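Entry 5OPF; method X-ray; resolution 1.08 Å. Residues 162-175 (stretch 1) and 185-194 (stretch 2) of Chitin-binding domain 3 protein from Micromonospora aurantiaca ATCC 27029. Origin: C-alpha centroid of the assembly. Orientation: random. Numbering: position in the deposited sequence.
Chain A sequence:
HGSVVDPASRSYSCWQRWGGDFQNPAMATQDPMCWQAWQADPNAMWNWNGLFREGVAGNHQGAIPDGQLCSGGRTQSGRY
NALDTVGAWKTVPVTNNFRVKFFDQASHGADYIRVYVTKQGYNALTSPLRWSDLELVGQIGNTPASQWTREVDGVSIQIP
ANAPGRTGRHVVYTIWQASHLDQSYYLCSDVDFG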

# COMPACT_ATOMS: atom_id res chain seq x y z
N ASN A 162 3.07 15.35 3.66
CA ASN A 162 3.80 15.99 4.75
C ASN A 162 3.25 15.45 6.06
O ASN A 162 2.09 15.72 6.40
N ALA A 163 4.07 14.69 6.78
CA ALA A 163 3.68 14.05 8.04
C ALA A 163 4.53 14.63 9.16
O ALA A 163 5.54 14.02 9.56
N PRO A 164 4.15 15.78 9.71
CA PRO A 164 4.98 16.42 10.73
C PRO A 164 5.04 15.60 12.00
O PRO A 164 4.08 14.94 12.41
N GLY A 165 6.20 15.68 12.65
CA GLY A 165 6.39 15.11 13.96
C GLY A 165 6.68 13.63 14.00
O GLY A 165 7.01 13.11 15.07
N ARG A 166 6.60 12.92 12.88
CA ARG A 166 6.86 11.48 12.88
C ARG A 166 8.35 11.19 12.96
O ARG A 166 9.17 11.82 12.27
N THR A 167 8.69 10.20 13.78
CA THR A 167 10.02 9.61 13.84
C THR A 167 9.86 8.10 13.91
O THR A 167 8.87 7.59 14.45
N GLY A 168 10.83 7.39 13.35
CA GLY A 168 10.82 5.94 13.42
C GLY A 168 9.78 5.28 12.51
O GLY A 168 9.27 5.86 11.54
N ARG A 169 9.48 4.03 12.85
CA ARG A 169 8.64 3.16 12.03
C ARG A 169 7.20 3.63 12.00
O ARG A 169 6.59 3.90 13.05
N HIS A 170 6.64 3.66 10.79
CA HIS A 170 5.27 4.10 10.52
C HIS A 170 4.70 3.31 9.34
O HIS A 170 5.40 2.53 8.70
N VAL A 171 3.41 3.53 9.08
CA VAL A 171 2.75 2.96 7.91
C VAL A 171 2.09 4.10 7.14
O VAL A 171 1.41 4.95 7.72
N VAL A 172 2.30 4.10 5.82
CA VAL A 172 1.58 4.93 4.87
C VAL A 172 0.42 4.10 4.33
O VAL A 172 0.58 2.92 3.99
N TYR A 173 -0.76 4.71 4.24
CA TYR A 173 -1.92 4.06 3.64
C TYR A 173 -2.39 4.94 2.50
O TYR A 173 -2.78 6.09 2.71
N THR A 174 -2.34 4.39 1.29
CA THR A 174 -2.70 5.11 0.08
C THR A 174 -3.95 4.48 -0.52
O THR A 174 -4.01 3.25 -0.72
N ILE A 175 -4.95 5.31 -0.82
CA ILE A 175 -6.20 4.89 -1.43
C ILE A 175 -6.28 5.52 -2.82
O ILE A 175 -6.25 6.75 -2.95
N TYR A 185 -8.28 0.93 -4.70
CA TYR A 185 -7.11 0.18 -4.31
C TYR A 185 -6.59 0.68 -2.97
O TYR A 185 -6.63 1.89 -2.69
N TYR A 186 -6.04 -0.24 -2.16
CA TYR A 186 -5.72 0.02 -0.76
C TYR A 186 -4.30 -0.46 -0.48
O TYR A 186 -4.06 -1.67 -0.41
N LEU A 187 -3.36 0.47 -0.36
CA LEU A 187 -1.93 0.13 -0.31
C LEU A 187 -1.29 0.58 1.00
O LEU A 187 -1.13 1.78 1.24
N CYS A 188 -0.87 -0.39 1.82
CA CYS A 188 -0.03 -0.10 2.99
C CYS A 188 1.43 -0.15 2.59
O CYS A 188 1.85 -1.11 1.94
N SER A 189 2.20 0.86 3.02
CA SER A 189 3.66 0.86 2.82
C SER A 189 4.35 1.11 4.15
O SER A 189 4.06 2.10 4.84
N ASP A 190 5.30 0.24 4.50
CA ASP A 190 6.06 0.42 5.73
C ASP A 190 7.24 1.35 5.49
O ASP A 190 8.02 1.18 4.55
N VAL A 191 7.36 2.36 6.36
CA VAL A 191 8.39 3.38 6.22
C VAL A 191 9.03 3.64 7.58
O VAL A 191 8.50 3.28 8.63
N ASP A 192 10.18 4.31 7.54
CA ASP A 192 10.85 4.75 8.76
C ASP A 192 11.25 6.20 8.53
O ASP A 192 12.05 6.48 7.64
N PHE A 193 10.67 7.11 9.31
CA PHE A 193 10.93 8.54 9.20
C PHE A 193 12.28 8.96 9.77
O PHE A 193 12.63 10.14 9.72
N GLY A 194 13.06 8.01 10.28
CA GLY A 194 14.39 8.30 10.78
C GLY A 194 14.42 8.64 12.25
O GLY A 194 13.35 8.71 12.90
OXT GLY A 194 15.52 8.85 12.79

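Backbone pairing sets the frame: two antiparallel strands exchange hydrogen bonds at His-170/Val-191, Val-172/Ser-189 and Thr-174/Leu-187, tightest at Val-172 N to Ser-189 O and Ser-189 N to Val-172 O, both 2.8 Å. Past the strand ends, Gly-168 N donates to Gly-194 O (2.9 Å).

Between the strands, two waters link polar side chains. Arg-169 NH1 and Asp-190 OD1 lie 4.3 Å apart, beyond a salt bridge, and one water fills the gap: it accepts from Arg-169 NH1 (2.9 Å) and donates to Asp-190 OD1 (2.7 Å). On the other face a second water joins Thr-174 OG1 (2.8 Å) to Ser-189 OG (2.9 Å); both residues are m. Asp-192, chi1 t, brings OD1 to 3.3 Å from Gly-168 CA and accepts with it from Gly-194 N at 2.8 Å.

Alternation sorts the rest. With Arg-169 and Asp-190 lie Val-171 (t), Tyr-173 (t), Ile-175 (m), Tyr-186 (m) and Cys-188 (m), the last covalently bonded elsewhere in the structure. Tyr-173 CD1 meets SG of its direct partner Cys-188 at 3.5 Å, while its OH reaches diagonally to Tyr-186 CD1 at 3.4 Å. Opposite, Val-172 CG2 packs on Val-191 CG1 (3.8 Å).

Phe-193 (m) closes the end, its CA-to-CB bond pointing toward the other stretch. Arg-166 CB covers one ring face, Ala-163 CB touches CZ of Phe-193 at 3.9 Å, and His-170 CB meets its CE2 at 3.8 Å.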

# COMPACT_ATOMS: atom_id res chain seq x y z
CB ASN A 162 3.69 17.51 4.71
CG ASN A 162 4.46 18.17 5.84
OD1 ASN A 162 5.31 17.54 6.47
ND2 ASN A 162 4.17 19.43 6.12
CB ALA A 163 3.82 12.54 7.92
CB PRO A 164 4.26 17.75 10.99
CG PRO A 164 3.34 17.95 9.86
CD PRO A 164 2.98 16.60 9.37
CB ARG A 166 6.33 10.85 11.60
CG ARG A 166 4.85 10.46 11.61
CD ARG A 166 3.94 11.64 11.80
NE ARG A 166 2.57 11.23 11.54
CZ ARG A 166 1.55 12.06 11.35
NH1 ARG A 166 1.74 13.36 11.41
NH2 ARG A 166 0.35 11.57 11.08
CB THR A 167 10.85 10.11 15.05
OG1 THR A 167 10.19 9.75 16.27
CG2 THR A 167 11.05 11.62 14.97
CB ARG A 169 8.69 1.75 12.61
CG ARG A 169 7.73 0.76 11.97
CD ARG A 169 7.81 -0.62 12.59
NE ARG A 169 8.98 -1.40 12.20
CZ ARG A 169 9.02 -2.17 11.11
NH1 ARG A 169 7.99 -2.22 10.29
NH2 ARG A 169 10.09 -2.91 10.85
CB HIS A 170 5.24 5.62 10.30
CG HIS A 170 5.22 6.37 11.58
ND1 HIS A 170 4.07 6.43 12.34
CD2 HIS A 170 6.19 7.02 12.26
CE1 HIS A 170 4.34 7.10 13.44
NE2 HIS A 170 5.62 7.47 13.42
CB VAL A 171 1.71 1.89 8.31
CG1 VAL A 171 1.07 1.27 7.07
CG2 VAL A 171 2.36 0.79 9.16
CB VAL A 172 2.51 5.37 3.73
CG1 VAL A 172 1.80 6.36 2.80
CG2 VAL A 172 3.81 5.98 4.26
CB TYR A 173 -3.05 3.89 4.64
CG TYR A 173 -4.16 2.93 4.24
CD1 TYR A 173 -3.87 1.62 3.85
CD2 TYR A 173 -5.49 3.31 4.32
CE1 TYR A 173 -4.88 0.71 3.54
CE2 TYR A 173 -6.51 2.41 4.02
CZ TYR A 173 -6.20 1.12 3.65
OH TYR A 173 -7.22 0.22 3.41
CB THR A 174 -1.53 5.10 -0.93
OG1 THR A 174 -0.38 5.72 -0.35
CG2 THR A 174 -1.89 5.86 -2.19
CB ILE A 175 -7.43 5.32 -0.60
CG1 ILE A 175 -7.33 4.76 0.82
CG2 ILE A 175 -8.74 4.86 -1.31
CD1 ILE A 175 -8.49 5.15 1.73
CB TYR A 185 -5.99 0.33 -5.34
CG TYR A 185 -6.29 -0.19 -6.73
CD1 TYR A 185 -7.24 0.42 -7.54
CD2 TYR A 185 -5.59 -1.27 -7.26
CE1 TYR A 185 -7.48 -0.03 -8.84
CE2 TYR A 185 -5.83 -1.74 -8.55
CZ TYR A 185 -6.78 -1.12 -9.33
OH TYR A 185 -7.02 -1.59 -10.61
CB TYR A 186 -6.73 -0.71 0.14
CG TYR A 186 -8.13 -0.24 -0.15
CD1 TYR A 186 -8.63 0.92 0.43
CD2 TYR A 186 -8.95 -0.93 -1.03
CE1 TYR A 186 -9.91 1.39 0.12
CE2 TYR A 186 -10.23 -0.49 -1.34
CZ TYR A 186 -10.71 0.67 -0.76
OH TYR A 186 -11.98 1.09 -1.08
CB LEU A 187 -1.18 0.79 -1.47
CG LEU A 187 -1.57 0.44 -2.90
CD1 LEU A 187 -1.79 -1.05 -3.08
CD2 LEU A 187 -2.80 1.26 -3.34
CB CYS A 188 -0.24 -1.16 4.07
SG CYS A 188 -1.82 -1.06 4.89
CB SER A 189 4.11 1.97 1.86
OG SER A 189 3.48 1.85 0.60
CB ASP A 190 6.52 -0.94 6.25
CG ASP A 190 5.35 -1.85 6.54
OD1 ASP A 190 4.69 -1.60 7.58
OD2 ASP A 190 5.08 -2.77 5.71
CB VAL A 191 7.85 4.70 5.62
CG1 VAL A 191 7.27 4.45 4.24
CG2 VAL A 191 6.83 5.35 6.55
CB ASP A 192 12.05 3.86 9.07
CG ASP A 192 12.62 4.11 10.46
OD1 ASP A 192 12.73 5.28 10.87
OD2 ASP A 192 12.96 3.11 11.15
CB PHE A 193 9.77 9.34 9.84
CG PHE A 193 8.54 9.41 8.97
CD1 PHE A 193 8.40 10.44 8.07
CD2 PHE A 193 7.55 8.46 9.05
CE1 PHE A 193 7.29 10.52 7.24
CE2 PHE A 193 6.43 8.53 8.23
CZ PHE A 193 6.30 9.56 7.31
O HOH W 1 5.90 -0.28 9.61
O HOH W 2 1.09 3.48 0.61